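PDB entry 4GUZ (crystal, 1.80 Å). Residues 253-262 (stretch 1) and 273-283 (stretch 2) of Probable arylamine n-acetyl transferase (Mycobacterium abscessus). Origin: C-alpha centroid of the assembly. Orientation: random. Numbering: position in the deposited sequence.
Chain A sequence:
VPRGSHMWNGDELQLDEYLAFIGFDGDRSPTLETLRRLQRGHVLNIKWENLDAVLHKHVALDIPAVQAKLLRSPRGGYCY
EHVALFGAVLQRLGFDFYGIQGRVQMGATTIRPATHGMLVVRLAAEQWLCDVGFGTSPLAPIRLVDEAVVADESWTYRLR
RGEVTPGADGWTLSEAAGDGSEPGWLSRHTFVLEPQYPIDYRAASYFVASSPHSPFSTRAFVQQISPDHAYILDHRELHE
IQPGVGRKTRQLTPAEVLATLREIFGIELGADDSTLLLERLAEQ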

ATOM      1  N   THR A 253      -8.545  23.755   5.501  1.00 25.75           N
ATOM      2  CA  THR A 253      -7.951  24.885   4.793  1.00 26.27           C
ATOM      3  C   THR A 253      -6.538  24.451   4.358  1.00 32.69           C
ATOM      4  O   THR A 253      -6.001  23.533   4.989  1.00 32.25           O
ATOM      5  CB  THR A 253      -7.866  26.133   5.705  1.00 30.67           C
ATOM      6  OG1 THR A 253      -6.982  25.846   6.785  1.00 30.60           O
ATOM      7  CG2 THR A 253      -9.224  26.626   6.210  1.00 29.10           C
ATOM      8  N   PRO A 254      -5.856  25.136   3.409  1.00 30.92           N
ATOM      9  CA  PRO A 254      -4.482  24.730   3.060  1.00 31.76           C
ATOM     10  C   PRO A 254      -3.544  24.632   4.284  1.00 34.69           C
ATOM     11  O   PRO A 254      -2.774  23.672   4.378  1.00 33.08           O
ATOM     12  CB  PRO A 254      -4.050  25.822   2.079  1.00 34.11           C
ATOM     13  CG  PRO A 254      -5.321  26.224   1.415  1.00 37.69           C
ATOM     14  CD  PRO A 254      -6.310  26.243   2.539  1.00 32.84           C
ATOM     15  N   ALA A 255      -3.657  25.564   5.253  1.00 31.81           N
ATOM     16  CA  ALA A 255      -2.853  25.533   6.477  1.00 31.96           C
ATOM     17  C   ALA A 255      -3.215  24.335   7.374  1.00 33.48           C
ATOM     18  O   ALA A 255      -2.311  23.714   7.946  1.00 32.53           O
ATOM     19  CB  ALA A 255      -3.022  26.830   7.250  1.00 33.22           C
ATOM     20  N   GLU A 256      -4.525  24.000   7.498  1.00 28.63           N
ATOM     21  CA  GLU A 256      -4.957  22.866   8.326  1.00 27.26           C
ATOM     22  C   GLU A 256      -4.433  21.542   7.754  1.00 28.08           C
ATOM     23  O   GLU A 256      -4.107  20.645   8.527  1.00 26.89           O
ATOM     24  CB  GLU A 256      -6.478  22.821   8.464  1.00 28.76           C
ATOM     25  CG  GLU A 256      -7.028  23.829   9.464  1.00 38.97           C
ATOM     26  CD  GLU A 256      -8.519  24.097   9.362  1.00 53.89           C
ATOM     27  OE1 GLU A 256      -9.093  23.904   8.266  1.00 36.26           O
ATOM     28  OE2 GLU A 256      -9.107  24.542  10.372  1.00 49.40           O
ATOM     29  N   VAL A 257      -4.311  21.443   6.408  1.00 24.05           N
ATOM     30  CA  VAL A 257      -3.763  20.252   5.732  1.00 23.75           C
ATOM     31  C   VAL A 257      -2.331  20.018   6.216  1.00 28.18           C
ATOM     32  O   VAL A 257      -2.024  18.905   6.650  1.00 27.13           O
ATOM     33  CB  VAL A 257      -3.830  20.349   4.185  1.00 26.44           C
ATOM     34  CG1 VAL A 257      -3.044  19.202   3.519  1.00 26.36           C
ATOM     35  CG2 VAL A 257      -5.277  20.343   3.711  1.00 25.35           C
ATOM     36  N   LEU A 258      -1.465  21.062   6.175  1.00 24.86           N
ATOM     37  CA  LEU A 258      -0.084  20.908   6.663  1.00 25.12           C
ATOM     38  C   LEU A 258      -0.062  20.512   8.136  1.00 26.22           C
ATOM     39  O   LEU A 258       0.760  19.685   8.532  1.00 23.32           O
ATOM     40  CB  LEU A 258       0.751  22.188   6.474  1.00 25.60           C
ATOM     41  CG  LEU A 258       0.921  22.771   5.069  1.00 30.26           C
ATOM     42  CD1 LEU A 258       1.814  24.002   5.142  1.00 30.91           C
ATOM     43  CD2 LEU A 258       1.582  21.774   4.124  1.00 32.49           C
ATOM     44  N   ALA A 259      -0.954  21.115   8.956  1.00 24.16           N
ATOM     45  CA  ALA A 259      -1.050  20.774  10.385  1.00 24.54           C
ATOM     46  C   ALA A 259      -1.474  19.317  10.576  1.00 27.12           C
ATOM     47  O   ALA A 259      -0.849  18.599  11.355  1.00 27.14           O
ATOM     48  CB  ALA A 259      -2.035  21.699  11.088  1.00 25.70           C
ATOM     49  N   THR A 260      -2.535  18.885   9.865  1.00 24.75           N
ATOM     50  CA  THR A 260      -3.075  17.516   9.933  1.00 23.34           C
ATOM     51  C   THR A 260      -2.026  16.514   9.454  1.00 23.71           C
ATOM     52  O   THR A 260      -1.862  15.468  10.088  1.00 20.80           O
ATOM     53  CB  THR A 260      -4.391  17.410   9.135  1.00 26.69           C
ATOM     54  OG1 THR A 260      -5.381  18.201   9.801  1.00 29.74           O
ATOM     55  CG2 THR A 260      -4.899  15.993   9.033  1.00 22.52           C
ATOM     56  N   LEU A 261      -1.294  16.845   8.368  1.00 21.10           N
ATOM     57  CA  LEU A 261      -0.238  15.960   7.860  1.00 20.88           C
ATOM     58  C   LEU A 261       0.794  15.648   8.950  1.00 24.42           C
ATOM     59  O   LEU A 261       1.158  14.490   9.133  1.00 22.08           O
ATOM     60  CB  LEU A 261       0.448  16.568   6.623  1.00 21.12           C
ATOM     61  CG  LEU A 261      -0.331  16.452   5.307  1.00 24.79           C
ATOM     62  CD1 LEU A 261       0.338  17.260   4.216  1.00 24.37           C
ATOM     63  CD2 LEU A 261      -0.485  14.988   4.871  1.00 24.67           C
ATOM     64  N   ARG A 262       1.199  16.667   9.736  1.00 22.05           N
ATOM     65  CA  ARG A 262       2.165  16.491  10.822  1.00 22.23           C
ATOM     66  C   ARG A 262       1.536  15.814  12.052  1.00 27.37           C
ATOM     67  O   ARG A 262       2.073  14.817  12.528  1.00 25.70           O
ATOM     68  CB  ARG A 262       2.761  17.861  11.200  1.00 23.02           C
ATOM     69  CG  ARG A 262       3.652  17.876  12.444  1.00 32.43           C
ATOM     70  CD  ARG A 262       4.071  19.292  12.834  1.00 41.04           C
ATOM     71  NE  ARG A 262       2.944  20.118  13.291  1.00 42.95           N
ATOM     72  CZ  ARG A 262       2.441  21.146  12.614  1.00 54.83           C
ATOM     73  NH1 ARG A 262       2.966  21.506  11.449  1.00 34.29           N
ATOM     74  NH2 ARG A 262       1.414  21.829  13.102  1.00 51.58           N
TER
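Stretch 2 (273-283) DSTLLLERLAE

Stretch 2 is helical from its first residue, Asp273, continuing a helix that begins earlier in the chain, and lies across the helix of stretch 1 (254-262), the two axes approaching to 9.7 Å. Their N-to-C directions differ by 129°, so the helices run roughly against each other but well short of antiparallel, and the backbones are nearest at the start of stretch 1: Pro254 CA lies 5.5 Å from Leu278 CA, whereas Leu258 CA is 7.6 Å from Ser274 CA. No hydrogen bond crosses the contact; the contact is mainly apolar side-chain packing, and the two stretches bury 375 Å² between them, both sides summed.

Pro254, its ring C-gamma exo, directs CB toward stretch 2 where the backbones are closest. Its CB meets Leu278 CD2 at 3.6 Å and Leu281 CB at 4.2 Å, and its CG reaches Ala282 CB at 4.4 Å. Leu278 leaves its backbone sideways, yet the m,t rotamer (chi1 -72°, chi2 170°) brings its end in, so that CD2 also lies 3.4 Å from Pro254 O and 3.7 Å from Leu258 CD1. This one methyl thus fills the space between two residues one helical turn apart.

Leu258, also m,t (chi1 -58°, chi2 -178°), spreads its methyls along stretch 2: while CD1 touches Leu278, CD2 lies 4.0 Å from Leu277 CD2 and 4.3 Å from Ser274 O. Ser274 (m) sets its CB sideways and contributes this backbone oxygen to the contact; its OG is hydrogen-bonded elsewhere in the structure. Leu277 takes the t,p rotamer (chi1 -179°, chi2 67°), which places CD2 within reach of both Leu258 and Leu261, the latter through Leu261 CD1 at 3.8 Å. Leu281 returns to m,t (chi1 -59°, chi2 167°) and extends CD1 to within 3.7 Å of Val257 CG1; Val257 is t, at 171°. Leu277 and Leu281 point toward stretch 1 one turn apart and are buried, as are Val257 and Leu261 opposite them.

The polar side chains at the start of stretch 1 serve their own helix. Thr253, at the N-cap with chi1 p (64°), points away from stretch 2, and its OG1 accepts from Glu256 N at 3.2 Å, a capping bond. Glu256 (chi1 m, chi2 t) folds back so that its OE1 accepts from Thr253 N at 2.8 Å, so the two residues bond to each other in both directions. One turn on, Thr260 (m) donates from OG1 to Glu256 O at 3.0 Å. On stretch 2, Thr275 and Glu279 point away and make no contact with stretch 1.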

ATOM      1  N   ASP A 273       8.697  22.383  -0.659  1.00 37.29           N
ATOM      2  CA  ASP A 273       7.629  21.436  -0.996  1.00 37.05           C
ATOM      3  C   ASP A 273       6.338  21.821  -0.285  1.00 37.92           C
ATOM      4  O   ASP A 273       5.270  21.694  -0.879  1.00 37.33           O
ATOM      5  CB  ASP A 273       8.030  19.993  -0.676  1.00 39.16           C
ATOM      6  CG  ASP A 273       9.166  19.496  -1.545  1.00 50.77           C
ATOM      7  OD1 ASP A 273       8.967  19.385  -2.776  1.00 49.93           O
ATOM      8  OD2 ASP A 273      10.255  19.211  -0.992  1.00 58.55           O
ATOM      9  N   SER A 274       6.446  22.332   0.956  1.00 33.51           N
ATOM     10  CA  SER A 274       5.322  22.837   1.754  1.00 33.68           C
ATOM     11  C   SER A 274       4.648  24.009   1.035  1.00 38.34           C
ATOM     12  O   SER A 274       3.420  24.045   0.942  1.00 37.67           O
ATOM     13  CB  SER A 274       5.805  23.291   3.131  1.00 37.55           C
ATOM     14  OG  SER A 274       6.224  22.197   3.929  1.00 48.12           O
ATOM     15  N   THR A 275       5.468  24.953   0.504  1.00 35.01           N
ATOM     16  CA  THR A 275       5.018  26.129  -0.239  1.00 34.59           C
ATOM     17  C   THR A 275       4.289  25.686  -1.515  1.00 37.35           C
ATOM     18  O   THR A 275       3.192  26.177  -1.797  1.00 37.57           O
ATOM     19  CB  THR A 275       6.227  27.046  -0.549  1.00 44.23           C
ATOM     20  OG1 THR A 275       6.883  27.392   0.675  1.00 43.92           O
ATOM     21  CG2 THR A 275       5.833  28.317  -1.300  1.00 41.34           C
ATOM     22  N   LEU A 276       4.890  24.740  -2.261  1.00 33.71           N
ATOM     23  CA  LEU A 276       4.316  24.204  -3.498  1.00 32.93           C
ATOM     24  C   LEU A 276       3.032  23.408  -3.213  1.00 34.07           C
ATOM     25  O   LEU A 276       2.096  23.477  -4.012  1.00 34.87           O
ATOM     26  CB  LEU A 276       5.349  23.338  -4.235  1.00 33.32           C
ATOM     27  CG  LEU A 276       5.000  22.850  -5.653  1.00 38.70           C
ATOM     28  CD1 LEU A 276       4.775  24.012  -6.616  1.00 39.18           C
ATOM     29  CD2 LEU A 276       6.092  21.939  -6.192  1.00 41.80           C
ATOM     30  N   LEU A 277       2.965  22.683  -2.079  1.00 28.97           N
ATOM     31  CA  LEU A 277       1.756  21.907  -1.762  1.00 27.94           C
ATOM     32  C   LEU A 277       0.570  22.835  -1.508  1.00 34.82           C
ATOM     33  O   LEU A 277      -0.493  22.601  -2.077  1.00 34.63           O
ATOM     34  CB  LEU A 277       1.963  20.928  -0.592  1.00 27.67           C
ATOM     35  CG  LEU A 277       0.746  20.052  -0.214  1.00 31.71           C
ATOM     36  CD1 LEU A 277       0.396  19.053  -1.299  1.00 31.26           C
ATOM     37  CD2 LEU A 277       0.973  19.337   1.071  1.00 33.84           C
ATOM     38  N   LEU A 278       0.775  23.922  -0.725  1.00 33.96           N
ATOM     39  CA  LEU A 278      -0.234  24.947  -0.427  1.00 34.87           C
ATOM     40  C   LEU A 278      -0.823  25.543  -1.723  1.00 40.31           C
ATOM     41  O   LEU A 278      -2.015  25.840  -1.760  1.00 39.07           O
ATOM     42  CB  LEU A 278       0.370  26.074   0.446  1.00 35.14           C
ATOM     43  CG  LEU A 278       0.691  25.752   1.906  1.00 39.48           C
ATOM     44  CD1 LEU A 278       1.494  26.871   2.559  1.00 39.04           C
ATOM     45  CD2 LEU A 278      -0.559  25.551   2.707  1.00 41.32           C
ATOM     46  N   GLU A 279       0.014  25.688  -2.781  1.00 38.44           N
ATOM     47  CA  GLU A 279      -0.378  26.190  -4.103  1.00 38.84           C
ATOM     48  C   GLU A 279      -1.293  25.184  -4.783  1.00 43.97           C
ATOM     49  O   GLU A 279      -2.320  25.587  -5.332  1.00 44.46           O
ATOM     50  CB  GLU A 279       0.851  26.500  -4.984  1.00 40.33           C
ATOM     51  CG  GLU A 279       1.621  27.739  -4.550  1.00 53.11           C
ATOM     52  CD  GLU A 279       2.853  28.117  -5.358  1.00 79.50           C
ATOM     53  OE1 GLU A 279       3.012  27.620  -6.498  1.00 71.31           O
ATOM     54  OE2 GLU A 279       3.652  28.935  -4.851  1.00 75.98           O
ATOM     55  N   ARG A 280      -0.951  23.871  -4.709  1.00 40.65           N
ATOM     56  CA  ARG A 280      -1.796  22.796  -5.257  1.00 40.81           C
ATOM     57  C   ARG A 280      -3.145  22.751  -4.512  1.00 46.05           C
ATOM     58  O   ARG A 280      -4.191  22.574  -5.138  1.00 47.47           O
ATOM     59  CB  ARG A 280      -1.100  21.421  -5.158  1.00 40.13           C
ATOM     60  CG  ARG A 280       0.218  21.286  -5.918  1.00 50.35           C
ATOM     61  CD  ARG A 280       0.032  21.006  -7.406  1.00 59.84           C
ATOM     62  NE  ARG A 280       1.254  20.479  -8.020  1.00 62.89           N
ATOM     63  CZ  ARG A 280       2.244  21.226  -8.506  1.00 70.02           C
ATOM     64  NH1 ARG A 280       2.174  22.551  -8.455  1.00 59.06           N
ATOM     65  NH2 ARG A 280       3.312  20.652  -9.041  1.00 47.06           N
ATOM     66  N   LEU A 281      -3.111  22.965  -3.182  1.00 41.09           N
ATOM     67  CA  LEU A 281      -4.286  22.967  -2.306  1.00 40.44           C
ATOM     68  C   LEU A 281      -5.179  24.215  -2.507  1.00 47.03           C
ATOM     69  O   LEU A 281      -6.399  24.084  -2.453  1.00 47.09           O
ATOM     70  CB  LEU A 281      -3.862  22.848  -0.829  1.00 39.53           C
ATOM     71  CG  LEU A 281      -3.042  21.602  -0.437  1.00 42.75           C
ATOM     72  CD1 LEU A 281      -2.427  21.766   0.928  1.00 41.94           C
ATOM     73  CD2 LEU A 281      -3.861  20.308  -0.528  1.00 43.53           C
ATOM     74  N   ALA A 282      -4.588  25.404  -2.748  1.00 45.24           N
ATOM     75  CA  ALA A 282      -5.349  26.647  -2.956  1.00 46.06           C
ATOM     76  C   ALA A 282      -5.873  26.808  -4.405  1.00 51.77           C
ATOM     77  O   ALA A 282      -6.659  27.726  -4.666  1.00 50.87           O
ATOM     78  CB  ALA A 282      -4.491  27.849  -2.588  1.00 46.91           C
ATOM     79  N   GLU A 283      -5.457  25.907  -5.327  1.00 50.19           N
ATOM     80  CA  GLU A 283      -5.797  25.898  -6.755  1.00 50.48           C
ATOM     81  C   GLU A 283      -7.297  25.909  -7.034  1.00 55.63           C
ATOM     82  O   GLU A 283      -8.078  25.350  -6.260  1.00 55.29           O
ATOM     83  CB  GLU A 283      -5.182  24.678  -7.455  1.00 51.79           C
ATOM     84  CG  GLU A 283      -4.048  25.018  -8.399  1.00 62.94           C
ATOM     85  CD  GLU A 283      -3.566  23.860  -9.251  1.00 85.51           C
ATOM     86  OE1 GLU A 283      -4.399  23.259  -9.968  1.00 82.91           O
ATOM     87  OE2 GLU A 283      -2.346  23.578  -9.235  1.00 79.63           O
TER